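Local coordinates for uncharacterized protein (Anabaena variabilis, PDB 3OT2) that is of unknown function but is probably a nuclease, related to restriction endonucleases of the PD-(D/E)XK clan, at residues Ile10-Phe15 with Tyr27-Ile32; Glu20-Ala24 with Gln34-Pro38; Leu69-Phe73 with Phe102-Pro106; Pro80-Ile86 with Pro106-Ile112; Ile126-Leu130 with Val149-Gln153. All coordinates share one frame; numbering follows the deposited sequence. Where two conformers were deposited one is given.

Contact 1. Residues Ile10-Phe15 with Tyr27-Ile32. With BU1 (1,4-butanediol), chain E.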
# COMPACT_ATOMS: atom_id res chain seq x y z
N ILE A 10 -5.35 20.10 17.95
CA ILE A 10 -4.87 19.45 19.17
C ILE A 10 -3.41 18.98 19.00
O ILE A 10 -3.01 18.56 17.92
CB ILE A 10 -5.83 18.28 19.55
CG1 ILE A 10 -5.51 17.68 20.93
CG2 ILE A 10 -5.93 17.19 18.46
CD1 ILE A 10 -6.73 17.30 21.72
N THR A 11 -2.61 19.08 20.09
CA THR A 11 -1.22 18.62 20.11
C THR A 11 -1.17 17.19 20.62
O THR A 11 -2.17 16.72 21.18
CB THR A 11 -0.32 19.54 20.98
OG1 THR A 11 -0.69 19.43 22.35
CG2 THR A 11 -0.32 20.99 20.52
N LEU A 12 -0.01 16.53 20.48
CA LEU A 12 0.17 15.16 20.97
C LEU A 12 0.07 15.14 22.51
O LEU A 12 -0.65 14.31 23.05
CB LEU A 12 1.50 14.56 20.47
CG LEU A 12 1.90 13.19 21.03
CD1 LEU A 12 0.89 12.11 20.66
CD2 LEU A 12 3.27 12.80 20.58
N ASP A 13 0.74 16.09 23.21
CA ASP A 13 0.73 16.21 24.68
C ASP A 13 -0.70 16.36 25.21
O ASP A 13 -1.05 15.70 26.19
CB ASP A 13 1.60 17.39 25.15
CG ASP A 13 3.10 17.20 24.95
OD1 ASP A 13 3.57 16.02 24.97
OD2 ASP A 13 3.82 18.21 24.80
N GLU A 14 -1.53 17.18 24.53
CA GLU A 14 -2.95 17.38 24.85
C GLU A 14 -3.73 16.09 24.60
O GLU A 14 -4.52 15.68 25.45
CB GLU A 14 -3.54 18.54 24.04
CG GLU A 14 -3.15 19.93 24.54
CD GLU A 14 -3.34 21.07 23.56
OE1 GLU A 14 -4.10 20.91 22.58
OE2 GLU A 14 -2.74 22.15 23.79
N PHE A 15 -3.50 15.43 23.44
CA PHE A 15 -4.16 14.17 23.07
C PHE A 15 -3.95 13.08 24.12
O PHE A 15 -4.89 12.35 24.44
CB PHE A 15 -3.68 13.67 21.68
CG PHE A 15 -4.08 12.24 21.37
CD1 PHE A 15 -5.35 11.95 20.87
CD2 PHE A 15 -3.21 11.17 21.62
CE1 PHE A 15 -5.73 10.62 20.62
CE2 PHE A 15 -3.61 9.85 21.39
CZ PHE A 15 -4.86 9.59 20.88
N TYR A 27 -3.58 9.18 17.14
CA TYR A 27 -3.23 10.57 16.84
C TYR A 27 -2.22 10.51 15.70
O TYR A 27 -1.06 10.11 15.90
CB TYR A 27 -2.70 11.29 18.09
CG TYR A 27 -2.32 12.73 17.85
CD1 TYR A 27 -3.26 13.76 17.95
CD2 TYR A 27 -1.00 13.08 17.55
CE1 TYR A 27 -2.90 15.09 17.74
CE2 TYR A 27 -0.64 14.41 17.34
CZ TYR A 27 -1.59 15.41 17.45
OH TYR A 27 -1.22 16.71 17.22
N ILE A 28 -2.70 10.82 14.47
CA ILE A 28 -1.91 10.71 13.24
C ILE A 28 -1.96 12.02 12.50
O ILE A 28 -3.04 12.49 12.15
CB ILE A 28 -2.44 9.56 12.34
CG1 ILE A 28 -2.60 8.23 13.13
CG2 ILE A 28 -1.53 9.38 11.11
CD1 ILE A 28 -3.60 7.29 12.55
N GLU A 29 -0.77 12.60 12.25
CA GLU A 29 -0.62 13.86 11.50
C GLU A 29 -1.51 14.98 12.08
O GLU A 29 -2.12 15.75 11.33
CB GLU A 29 -0.90 13.64 10.00
CG GLU A 29 0.02 12.61 9.36
CD GLU A 29 -0.22 12.26 7.91
OE1 GLU A 29 -1.40 12.31 7.48
OE2 GLU A 29 0.74 11.86 7.23
N GLY A 30 -1.59 15.04 13.40
CA GLY A 30 -2.38 16.03 14.12
C GLY A 30 -3.87 15.77 14.22
O GLY A 30 -4.59 16.58 14.80
N LYS A 31 -4.35 14.64 13.65
CA LYS A 31 -5.77 14.28 13.63
C LYS A 31 -6.06 13.10 14.56
O LYS A 31 -5.22 12.20 14.70
CB LYS A 31 -6.22 13.91 12.20
CG LYS A 31 -5.96 14.97 11.14
CD LYS A 31 -6.09 14.39 9.73
CE LYS A 31 -5.57 15.32 8.65
NZ LYS A 31 -4.08 15.31 8.56
N ILE A 32 -7.24 13.10 15.17
CA ILE A 32 -7.67 12.00 16.03
C ILE A 32 -8.55 11.08 15.18
O ILE A 32 -9.57 11.53 14.63
CB ILE A 32 -8.39 12.49 17.32
CG1 ILE A 32 -7.47 13.42 18.15
CG2 ILE A 32 -8.87 11.29 18.15
CD1 ILE A 32 -8.15 14.17 19.33
C1 BU1 E . -3.95 7.87 26.05
C2 BU1 E . -4.64 8.69 24.96
C3 BU1 E . -6.02 8.05 24.77
C4 BU1 E . -6.81 8.80 23.72
O5 BU1 E . -2.75 8.55 26.43
O6 BU1 E . -8.04 8.07 23.55
O HOH W 1 -3.05 19.56 14.94
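I10 and G30 bring their CA atoms to 6.6 Å and L12 and Y27 theirs to 7.0 Å, too far apart for strand pairing: a loop leading into the single helical turn 12-15 lies against the end of a beta hairpin. The helix starts with a capping box, in which E14 N donates to T11 OG1 while T11 N makes a weak bond back to E14 OE1. The hairpin reverses through a type I' turn from I28 to K31, whose G30 has the positive phi that glycine takes easily.

Y27 carries the contact. With CG anti to the backbone N (chi1 180°), its ring reaches along the loop until OH donates to I10 O over 2.7 Å, a bond arriving tilted from the carbonyl plane. A water also donates to I10 O and, weakly, to G30 O, so this one carbonyl receives two donors. On the way, L12 CA sits over one face of the tyrosine ring, offset toward the rim. The F15 ring receives Y27 CB over its centre, 3.5 Å from the centroid; the two rings themselves meet obliquely, with planes at 34°. I32 packs against both F15 and I10, its CG1 3.7 Å from F15 CD1 and its CD1 3.8 Å from I10 CG2.

The far end of the F15 ring also meets the ligand: its CZ lies 3.5 Å from C4 of a bound 1,4-butanediol. What results is a beta hairpin whose two-residue loop is a type I' turn, roofed by a capped helical turn that supplies one wall of the butanediol pocket.

Contact 2. Residues Glu20-Ala24 with Gln34-Pro38. With BU1 (1,4-butanediol), chain E; EDO (1,2-ethanediol), chain I.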
# COMPACT_ATOMS: atom_id res chain seq x y z
N GLU A 20 -9.14 6.98 27.24
CA GLU A 20 -9.12 5.91 26.23
C GLU A 20 -10.55 5.66 25.71
O GLU A 20 -11.53 5.94 26.42
CB GLU A 20 -8.47 4.62 26.77
CG GLU A 20 -6.94 4.64 26.82
CD GLU A 20 -6.12 4.19 25.61
OE1 GLU A 20 -6.70 3.71 24.62
OE2 GLU A 20 -4.88 4.29 25.69
N THR A 21 -10.68 5.21 24.44
CA THR A 21 -11.96 4.94 23.78
C THR A 21 -12.01 3.48 23.32
O THR A 21 -10.97 2.81 23.29
CB THR A 21 -12.19 5.91 22.59
OG1 THR A 21 -11.19 5.70 21.59
CG2 THR A 21 -12.22 7.37 23.00
N GLU A 22 -13.22 2.96 22.99
CA GLU A 22 -13.38 1.61 22.45
C GLU A 22 -14.21 1.68 21.17
O GLU A 22 -15.40 2.00 21.24
CB GLU A 22 -14.01 0.62 23.45
CG GLU A 22 -13.29 -0.73 23.50
CD GLU A 22 -13.33 -1.59 22.25
OE1 GLU A 22 -14.45 -1.92 21.78
OE2 GLU A 22 -12.25 -1.98 21.76
N PRO A 23 -13.58 1.49 19.98
CA PRO A 23 -12.16 1.14 19.73
C PRO A 23 -11.21 2.29 20.07
O PRO A 23 -11.64 3.44 20.16
CB PRO A 23 -12.14 0.80 18.22
CG PRO A 23 -13.57 0.62 17.84
CD PRO A 23 -14.31 1.57 18.71
N ALA A 24 -9.91 1.97 20.26
CA ALA A 24 -8.90 2.97 20.62
C ALA A 24 -8.75 4.08 19.57
O ALA A 24 -9.07 3.90 18.39
CB ALA A 24 -7.57 2.29 20.85
N GLN A 34 -10.33 7.24 15.24
CA GLN A 34 -10.71 6.06 16.01
C GLN A 34 -10.51 4.82 15.16
O GLN A 34 -10.82 4.84 13.96
CB GLN A 34 -12.15 6.20 16.46
CG GLN A 34 -12.50 5.27 17.61
CD GLN A 34 -13.87 5.52 18.20
OE1 GLN A 34 -14.68 6.29 17.67
NE2 GLN A 34 -14.14 4.88 19.31
N LYS A 35 -9.98 3.74 15.76
CA LYS A 35 -9.73 2.46 15.08
C LYS A 35 -11.07 1.80 14.67
O LYS A 35 -12.09 2.16 15.24
CB LYS A 35 -8.92 1.51 16.00
CG LYS A 35 -7.43 1.78 16.01
CD LYS A 35 -6.67 0.71 16.80
CE LYS A 35 -6.66 -0.64 16.10
NZ LYS A 35 -5.69 -1.57 16.71
N PRO A 36 -11.09 0.84 13.71
CA PRO A 36 -12.38 0.23 13.35
C PRO A 36 -12.92 -0.68 14.45
O PRO A 36 -12.18 -1.12 15.34
CB PRO A 36 -12.07 -0.57 12.06
CG PRO A 36 -10.65 -0.72 12.02
CD PRO A 36 -10.00 0.31 12.87
N MSE A 37 -14.23 -0.94 14.41
CA MSE A 37 -14.90 -1.81 15.36
C MSE A 37 -14.38 -3.25 15.18
O MSE A 37 -14.08 -3.63 14.04
CB MSE A 37 -16.42 -1.72 15.16
CG MSE A 37 -17.01 -0.37 15.55
SE MSE A 37 -17.13 -0.21 17.49
CE MSE A 37 -18.51 -1.52 17.80
N PRO A 38 -14.21 -4.04 16.27
CA PRO A 38 -13.79 -5.44 16.10
C PRO A 38 -14.77 -6.22 15.21
O PRO A 38 -15.96 -5.98 15.22
CB PRO A 38 -13.80 -5.99 17.54
CG PRO A 38 -13.67 -4.77 18.40
CD PRO A 38 -14.49 -3.74 17.69
C1 BU1 E . -3.95 7.87 26.05
C2 BU1 E . -4.64 8.69 24.96
C3 BU1 E . -6.02 8.05 24.77
C4 BU1 E . -6.81 8.80 23.72
O5 BU1 E . -2.75 8.55 26.43
O6 BU1 E . -8.04 8.07 23.55
C1 EDO I . -4.57 0.71 25.06
O1 EDO I . -3.64 1.64 25.60
C2 EDO I . -4.81 1.07 23.61
O2 EDO I . -5.79 0.17 23.09
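P23 and Q34 meet through one carbonyl oxygen that two side chains hold. Q34 has CG anti to the backbone N (chi1 -162°) and runs extended beyond it, which carries its amide across the proline at about a right angle. NE2 donates to P23 O over 3.0 Å, in the carbonyl plane and on a lone pair, with the acceptor lying almost in the plane of the glutamine amide. The second donor is T21 OG1, 2.7 Å from P23 O; its position between backbone N and carbonyl carbon (chi1 63°) turns the hydroxyl back over its own segment, where it also bonds S25.

The proline ring, set by a cis peptide bond, presses into the bend of the other segment. Its CG lies 3.3 Å from P36 O, and its CD is met by the SE atom of M37, a selenomethionine, at 3.6 Å. The bend at chi2 (-76°) brings SE there. Next along, K35 N makes a nearly straight bond to A24 O over 2.8 Å, while the lysine chain, bent at chi3, leads away and forms salt bridges with E68 and D81. E20 and T21 line the butanediol pocket, E20 salt-bridged to R70.

Residues 20-24 connect helix 12-15 to strand 25-28 and residues 34-38 run from strand 31-34 toward helix 40-57. The contact ties together the two connections at the open end of the hairpin.

Contact 3. Residues Leu69-Phe73 with Phe102-Pro106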
# COMPACT_ATOMS: atom_id res chain seq x y z
N LEU A 69 -1.51 -2.52 21.77
CA LEU A 69 -0.67 -1.73 22.66
C LEU A 69 -0.41 -0.35 22.03
O LEU A 69 -0.10 -0.26 20.84
CB LEU A 69 0.66 -2.48 22.90
CG LEU A 69 1.75 -1.77 23.69
CD1 LEU A 69 1.41 -1.70 25.19
CD2 LEU A 69 3.10 -2.44 23.48
N ARG A 70 -0.56 0.73 22.83
CA ARG A 70 -0.31 2.08 22.34
C ARG A 70 1.20 2.34 22.23
O ARG A 70 1.95 2.07 23.17
CB ARG A 70 -0.99 3.13 23.24
CG ARG A 70 -0.69 4.58 22.84
CD ARG A 70 -1.60 5.60 23.54
NE ARG A 70 -3.01 5.27 23.39
CZ ARG A 70 -3.74 5.56 22.32
NH1 ARG A 70 -3.20 6.24 21.30
NH2 ARG A 70 -5.01 5.19 22.25
N CYS A 71 1.63 2.83 21.07
CA CYS A 71 3.01 3.21 20.79
C CYS A 71 3.02 4.67 20.39
O CYS A 71 2.39 5.04 19.40
CB CYS A 71 3.61 2.32 19.71
SG CYS A 71 3.77 0.58 20.22
N THR A 72 3.69 5.51 21.20
CA THR A 72 3.75 6.96 20.98
C THR A 72 5.18 7.36 20.63
O THR A 72 6.06 7.27 21.48
CB THR A 72 3.21 7.71 22.20
OG1 THR A 72 1.89 7.24 22.48
CG2 THR A 72 3.17 9.24 22.01
N PHE A 73 5.39 7.85 19.39
CA PHE A 73 6.71 8.26 18.91
C PHE A 73 6.56 9.09 17.64
O PHE A 73 5.54 8.99 16.95
CB PHE A 73 7.61 7.01 18.65
CG PHE A 73 7.00 6.04 17.66
CD1 PHE A 73 6.14 5.03 18.10
CD2 PHE A 73 7.23 6.16 16.30
CE1 PHE A 73 5.56 4.15 17.19
CE2 PHE A 73 6.66 5.27 15.39
CZ PHE A 73 5.82 4.28 15.84
N PHE A 102 4.66 3.12 26.31
CA PHE A 102 5.68 2.75 25.32
C PHE A 102 5.91 3.96 24.44
O PHE A 102 5.00 4.36 23.72
CB PHE A 102 5.24 1.53 24.50
CG PHE A 102 5.45 0.18 25.14
CD1 PHE A 102 4.82 -0.16 26.33
CD2 PHE A 102 6.22 -0.79 24.50
CE1 PHE A 102 4.98 -1.42 26.90
CE2 PHE A 102 6.36 -2.07 25.06
CZ PHE A 102 5.75 -2.37 26.26
N LEU A 103 7.09 4.57 24.56
CA LEU A 103 7.42 5.78 23.80
C LEU A 103 8.36 5.47 22.63
O LEU A 103 9.10 6.34 22.16
CB LEU A 103 8.03 6.85 24.74
CG LEU A 103 7.12 7.36 25.87
CD1 LEU A 103 7.91 8.20 26.86
CD2 LEU A 103 5.94 8.16 25.32
N ILE A 104 8.28 4.24 22.10
CA ILE A 104 9.15 3.77 21.03
C ILE A 104 8.36 2.96 19.99
O ILE A 104 7.27 2.48 20.27
CB ILE A 104 10.34 2.92 21.62
CG1 ILE A 104 9.84 1.78 22.54
CG2 ILE A 104 11.40 3.81 22.33
CD1 ILE A 104 10.81 0.67 22.71
N ALA A 105 8.94 2.81 18.80
CA ALA A 105 8.35 2.06 17.70
C ALA A 105 8.52 0.55 17.94
O ALA A 105 9.56 0.15 18.46
CB ALA A 105 8.99 2.48 16.38
N PRO A 106 7.54 -0.31 17.55
CA PRO A 106 7.75 -1.77 17.71
C PRO A 106 8.89 -2.27 16.83
O PRO A 106 9.22 -1.63 15.84
CB PRO A 106 6.42 -2.40 17.26
CG PRO A 106 5.45 -1.26 17.09
CD PRO A 106 6.26 -0.01 16.87
O HOH W 2 1.92 3.76 25.42
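R70 O accepts a hydrogen bond from a water at 2.8 Å, and that water in turn accepts from F102 N, bridging the two backbones. Two residues on, at T72, the chains join directly: T72 N donates to F102 O over 3.1 Å, in the carbonyl plane and almost straight (175°). A CA-H...O contact from L103 to T72 O follows.

Two aromatic rings close the ends of this short pairing, each covered by an aliphatic group from across. L69 CD2 stands over the centre of the F102 ring, 3.6 Å from its centroid. At the other end F73 takes the position between backbone N and carbonyl carbon (chi1 57°), which lays its ring along the opposite segment with A105 CB over the face, 3.7 Å from the centroid. I104 O, 3.5 Å from F73 CD1, is buried with no polar partner. With an alanine here in place of F73, A105 would probably lose the surface it packs on and a gap would open beside P106.

Strand 71-73 pairs with strand 76-78, while F102 and I104 pack on F85 of strand 82-86. The ring of F73 meets H128, joining the contact to helix 119-131.

Contact 4. Residues Pro80-Ile86 with Pro106-Ile112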
# COMPACT_ATOMS: atom_id res chain seq x y z
N PRO A 80 -1.10 -0.27 16.98
CA PRO A 80 -1.06 -1.35 15.98
C PRO A 80 -1.88 -2.54 16.46
O PRO A 80 -1.95 -2.76 17.68
CB PRO A 80 0.44 -1.70 15.90
CG PRO A 80 1.13 -0.48 16.33
CD PRO A 80 0.26 0.07 17.43
N ASP A 81 -2.50 -3.30 15.54
CA ASP A 81 -3.25 -4.48 15.93
C ASP A 81 -2.35 -5.41 16.79
O ASP A 81 -2.78 -5.91 17.84
CB ASP A 81 -3.79 -5.22 14.69
CG ASP A 81 -4.96 -4.54 14.00
OD1 ASP A 81 -5.65 -3.70 14.66
OD2 ASP A 81 -5.21 -4.85 12.82
N ILE A 82 -1.08 -5.60 16.35
CA ILE A 82 -0.06 -6.40 17.07
C ILE A 82 1.25 -5.65 16.98
O ILE A 82 1.66 -5.24 15.90
CB ILE A 82 0.10 -7.84 16.55
CG1 ILE A 82 -1.25 -8.59 16.53
CG2 ILE A 82 1.17 -8.63 17.34
CD1 ILE A 82 -1.28 -9.73 15.57
N SER A 83 1.91 -5.47 18.14
CA SER A 83 3.24 -4.88 18.26
C SER A 83 4.18 -5.91 18.84
O SER A 83 3.86 -6.52 19.87
CB SER A 83 3.17 -3.67 19.19
OG SER A 83 2.64 -2.60 18.46
N VAL A 84 5.33 -6.12 18.21
CA VAL A 84 6.31 -7.09 18.69
C VAL A 84 7.59 -6.33 19.05
O VAL A 84 8.12 -5.55 18.24
CB VAL A 84 6.57 -8.26 17.70
CG1 VAL A 84 7.36 -9.38 18.38
CG2 VAL A 84 5.26 -8.82 17.13
N PHE A 85 8.07 -6.52 20.29
CA PHE A 85 9.30 -5.85 20.77
C PHE A 85 10.31 -6.87 21.21
O PHE A 85 9.94 -7.78 21.95
CB PHE A 85 8.98 -4.95 21.99
CG PHE A 85 8.21 -3.69 21.67
CD1 PHE A 85 6.83 -3.70 21.61
CD2 PHE A 85 8.87 -2.48 21.46
CE1 PHE A 85 6.12 -2.53 21.31
CE2 PHE A 85 8.16 -1.31 21.18
CZ PHE A 85 6.79 -1.35 21.11
N ILE A 86 11.59 -6.70 20.81
CA ILE A 86 12.68 -7.57 21.26
C ILE A 86 12.84 -7.28 22.77
O ILE A 86 12.45 -6.19 23.22
CB ILE A 86 13.99 -7.42 20.43
CG1 ILE A 86 14.67 -6.04 20.66
CG2 ILE A 86 13.71 -7.72 18.94
CD1 ILE A 86 16.05 -5.83 19.96
N PRO A 106 7.54 -0.31 17.55
CA PRO A 106 7.75 -1.77 17.71
C PRO A 106 8.89 -2.27 16.83
O PRO A 106 9.22 -1.63 15.84
CB PRO A 106 6.42 -2.40 17.26
CG PRO A 106 5.45 -1.26 17.09
CD PRO A 106 6.26 -0.01 16.87
N ASP A 107 9.47 -3.43 17.15
CA ASP A 107 10.47 -4.02 16.25
C ASP A 107 9.77 -4.60 15.03
O ASP A 107 10.30 -4.62 13.93
CB ASP A 107 11.26 -5.11 16.99
CG ASP A 107 12.24 -4.48 17.94
OD1 ASP A 107 13.31 -4.02 17.47
OD2 ASP A 107 11.88 -4.31 19.14
N TRP A 108 8.54 -5.05 15.24
CA TRP A 108 7.72 -5.66 14.20
C TRP A 108 6.26 -5.25 14.43
O TRP A 108 5.70 -5.50 15.50
CB TRP A 108 7.92 -7.19 14.25
CG TRP A 108 7.14 -8.03 13.27
CD1 TRP A 108 6.56 -7.63 12.10
CD2 TRP A 108 6.99 -9.46 13.34
NE1 TRP A 108 5.98 -8.72 11.47
CE2 TRP A 108 6.26 -9.85 12.20
CE3 TRP A 108 7.38 -10.45 14.28
CZ2 TRP A 108 5.91 -11.20 11.97
CZ3 TRP A 108 7.04 -11.78 14.04
CH2 TRP A 108 6.30 -12.14 12.91
N THR A 109 5.67 -4.57 13.43
CA THR A 109 4.28 -4.13 13.52
C THR A 109 3.42 -4.98 12.59
O THR A 109 3.82 -5.23 11.45
CB THR A 109 4.10 -2.60 13.28
OG1 THR A 109 2.73 -2.27 13.47
CG2 THR A 109 4.49 -2.15 11.86
N ILE A 110 2.27 -5.44 13.07
CA ILE A 110 1.35 -6.23 12.25
C ILE A 110 -0.01 -5.56 12.27
O ILE A 110 -0.57 -5.33 13.34
CB ILE A 110 1.28 -7.71 12.68
CG1 ILE A 110 2.67 -8.38 12.61
CG2 ILE A 110 0.24 -8.47 11.84
CD1 ILE A 110 2.82 -9.54 13.47
N GLU A 111 -0.52 -5.23 11.07
CA GLU A 111 -1.83 -4.62 10.89
C GLU A 111 -2.68 -5.55 10.08
O GLU A 111 -2.22 -6.11 9.08
CB GLU A 111 -1.71 -3.25 10.19
CG GLU A 111 -0.87 -2.24 10.97
CD GLU A 111 -1.56 -1.58 12.16
OE1 GLU A 111 -2.61 -2.07 12.63
OE2 GLU A 111 -1.01 -0.56 12.64
N ILE A 112 -3.91 -5.74 10.51
CA ILE A 112 -4.83 -6.63 9.80
C ILE A 112 -6.01 -5.80 9.36
O ILE A 112 -6.67 -5.17 10.19
CB ILE A 112 -5.24 -7.84 10.69
CG1 ILE A 112 -4.01 -8.61 11.20
CG2 ILE A 112 -6.19 -8.78 9.94
CD1 ILE A 112 -4.17 -9.08 12.66
O HOH W 3 -5.22 -2.54 11.09
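F85 lays one ring face on P106, whose CA stands 3.5 Å above the plane and offset toward the rim. At W108 the indole has CD1 of its strand-mate I110 over one face, while V84 CG2 comes in obliquely across the contact, 3.9 Å from CE3. V84 and W108 lie side by side and point the same way, as a directly opposed pair should.

The two strands run antiparallel, their segment axes 4.9 Å apart. I82-I110 and V84-W108 are hydrogen-bonded pairs and S83-T109 the non-hydrogen-bonded pair between them. Regularity fails at D107, which faces V84 together with W108: a classic beta bulge. The D107 carboxylate takes over there, OD2 receiving I86 N at 2.9 Å from above its plane and forming a salt bridge with R89.

A matching exchange closes the other end. D81 OD2 accepts I112 N at 2.8 Å on its anti side, and E111, bent at chi2 (-78°), curls back to take D81 N on OE1 at 3.2 Å. D81 OD2 and E111 OE1 come within 3.8 Å. D81 is further held by H42 and K35. P80-D81 and E111 are consistent with the PD and (D/E) of the PD-(D/E)XK motif, though no lysine follows E111 at the usual spacing.

Strands 63-67 and 136-141 flank this central pair. Helix 40-57 packs on the face bearing I82 and I110, and helix 119-131 meets T109 and E111 on the opposite one.

Contact 5. Residues Ile126-Leu130 with Val149-Gln153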
# COMPACT_ATOMS: atom_id res chain seq x y z
N ILE A 126 2.37 2.14 9.10
CA ILE A 126 3.48 1.20 8.95
C ILE A 126 4.71 1.96 8.48
O ILE A 126 5.79 1.77 9.03
CB ILE A 126 3.13 0.01 8.01
CG1 ILE A 126 2.08 -0.93 8.67
CG2 ILE A 126 4.40 -0.78 7.64
CD1 ILE A 126 1.43 -1.95 7.73
N LEU A 127 4.56 2.86 7.50
CA LEU A 127 5.72 3.59 6.99
C LEU A 127 6.30 4.53 8.07
O LEU A 127 7.52 4.70 8.11
CB LEU A 127 5.40 4.33 5.69
CG LEU A 127 5.02 3.41 4.50
CD1 LEU A 127 4.41 4.22 3.38
CD2 LEU A 127 6.22 2.58 4.01
N HIS A 128 5.45 5.09 8.95
CA HIS A 128 5.88 5.96 10.07
C HIS A 128 6.69 5.10 11.07
O HIS A 128 7.72 5.56 11.56
CB HIS A 128 4.67 6.64 10.75
CG HIS A 128 5.03 7.52 11.91
ND1 HIS A 128 5.53 8.79 11.72
CD2 HIS A 128 4.94 7.28 13.24
CE1 HIS A 128 5.75 9.28 12.92
NE2 HIS A 128 5.41 8.40 13.88
N CYS A 129 6.27 3.85 11.33
CA CYS A 129 7.02 2.91 12.19
C CYS A 129 8.44 2.70 11.67
O CYS A 129 9.40 2.80 12.44
CB CYS A 129 6.28 1.58 12.31
SG CYS A 129 4.81 1.65 13.33
N LEU A 130 8.56 2.41 10.36
CA LEU A 130 9.85 2.17 9.70
C LEU A 130 10.76 3.39 9.79
O LEU A 130 11.98 3.23 9.93
CB LEU A 130 9.67 1.78 8.23
CG LEU A 130 8.93 0.47 7.94
CD1 LEU A 130 8.64 0.35 6.45
CD2 LEU A 130 9.73 -0.75 8.41
N VAL A 149 4.75 -7.03 2.94
CA VAL A 149 5.89 -6.98 3.85
C VAL A 149 6.67 -5.69 3.60
O VAL A 149 7.11 -5.43 2.47
CB VAL A 149 6.77 -8.25 3.73
CG1 VAL A 149 8.09 -8.08 4.49
CG2 VAL A 149 6.02 -9.48 4.24
N TYR A 150 6.86 -4.91 4.66
CA TYR A 150 7.56 -3.63 4.64
C TYR A 150 8.87 -3.69 5.45
O TYR A 150 8.83 -4.05 6.61
CB TYR A 150 6.64 -2.57 5.27
CG TYR A 150 5.40 -2.26 4.46
CD1 TYR A 150 4.24 -3.02 4.60
CD2 TYR A 150 5.37 -1.18 3.58
CE1 TYR A 150 3.09 -2.72 3.87
CE2 TYR A 150 4.23 -0.88 2.85
CZ TYR A 150 3.10 -1.66 2.98
OH TYR A 150 1.99 -1.34 2.24
N ARG A 151 10.00 -3.34 4.81
CA ARG A 151 11.32 -3.28 5.43
C ARG A 151 11.91 -1.90 5.18
O ARG A 151 11.58 -1.30 4.14
CB ARG A 151 12.25 -4.38 4.88
CG ARG A 151 11.86 -5.80 5.24
CD ARG A 151 12.79 -6.70 4.48
NE ARG A 151 12.85 -8.06 4.99
CZ ARG A 151 12.50 -9.15 4.30
NH1 ARG A 151 11.98 -9.03 3.08
NH2 ARG A 151 12.67 -10.35 4.83
N PRO A 152 12.74 -1.34 6.09
CA PRO A 152 13.27 0.01 5.83
C PRO A 152 14.05 0.09 4.53
O PRO A 152 14.85 -0.80 4.22
CB PRO A 152 14.18 0.27 7.04
CG PRO A 152 13.72 -0.64 8.07
CD PRO A 152 13.26 -1.86 7.38
N GLN A 153 13.78 1.15 3.74
CA GLN A 153 14.43 1.48 2.48
C GLN A 153 14.32 0.35 1.43
O GLN A 153 15.14 0.28 0.52
CB GLN A 153 15.92 1.86 2.71
CG GLN A 153 16.14 3.27 3.26
CD GLN A 153 15.90 3.34 4.75
OE1 GLN A 153 16.61 2.73 5.55
NE2 GLN A 153 14.87 4.08 5.13
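I126, L127 and L130 of helix 119-131 meet Y150 and P152 entirely through apolar side chains; no hydrogen bond crosses between the segments.

The first kind of contact is methyl against aromatic residue. I126 CG2, anti to the backbone N, points at the root of the tyrosine ring and comes within 3.6 Å of Y150 CG. L127 reaches further along the same ring, its CD2 3.9 Å from Y150 CD2; both methyls approach obliquely. Y150 has CG anti to its carbonyl carbon (chi1 -67°), which turns the ring toward I126 and L127. Putting an alanine in place of Y150 would probably leave the methyls of I126 and L127 facing a gap.

The second kind is aliphatic packing at the helix's next turn. L130 crosses both partners at about a right angle and divides its branches between them, CD1 lying 3.7 Å from Y150 CB and CD2 3.8 Å from P152 CD. This leucine was modelled in two conformers, so the division holds for the one described. Within the helix, L130 N bonds I126 O, placing these two residues one turn apart on the same side.

Polar bonds go to other partners: in the conformer described, R151 forms a salt bridge with E157, and Q153 N bonds E155 of the second subunit, whose V158 also packs on L127.

Thus the helix packs on the sheet from strand 108-112 to strand 146-150: I126 and Y150 both touch L139 of strand 136-141, I126 also reaches E111, and strand 146-150 continues to pair with strand 157-159.

In the fold
From the N terminus, contact 1 closes the first loop, bringing helix 12-15 back onto the hairpin. Contact 2 opens before that loop is shut and closes after it, so the two cross, and both touch the butanediol. Contact 3 then follows in series and crosses contact 4, the pair sharing P106; together they fix the long excursion between strands 82-86 and 108-112. Contact 5 comes last, joining the helix that follows strand 108-112 to strand 146-150 of the same sheet. Salt bridges E20-R70 and K35-D81 link contact 2 to contacts 3 and 4, while C129 packs against F73, P106 and T109, drawing contacts 3, 4 and 5 together.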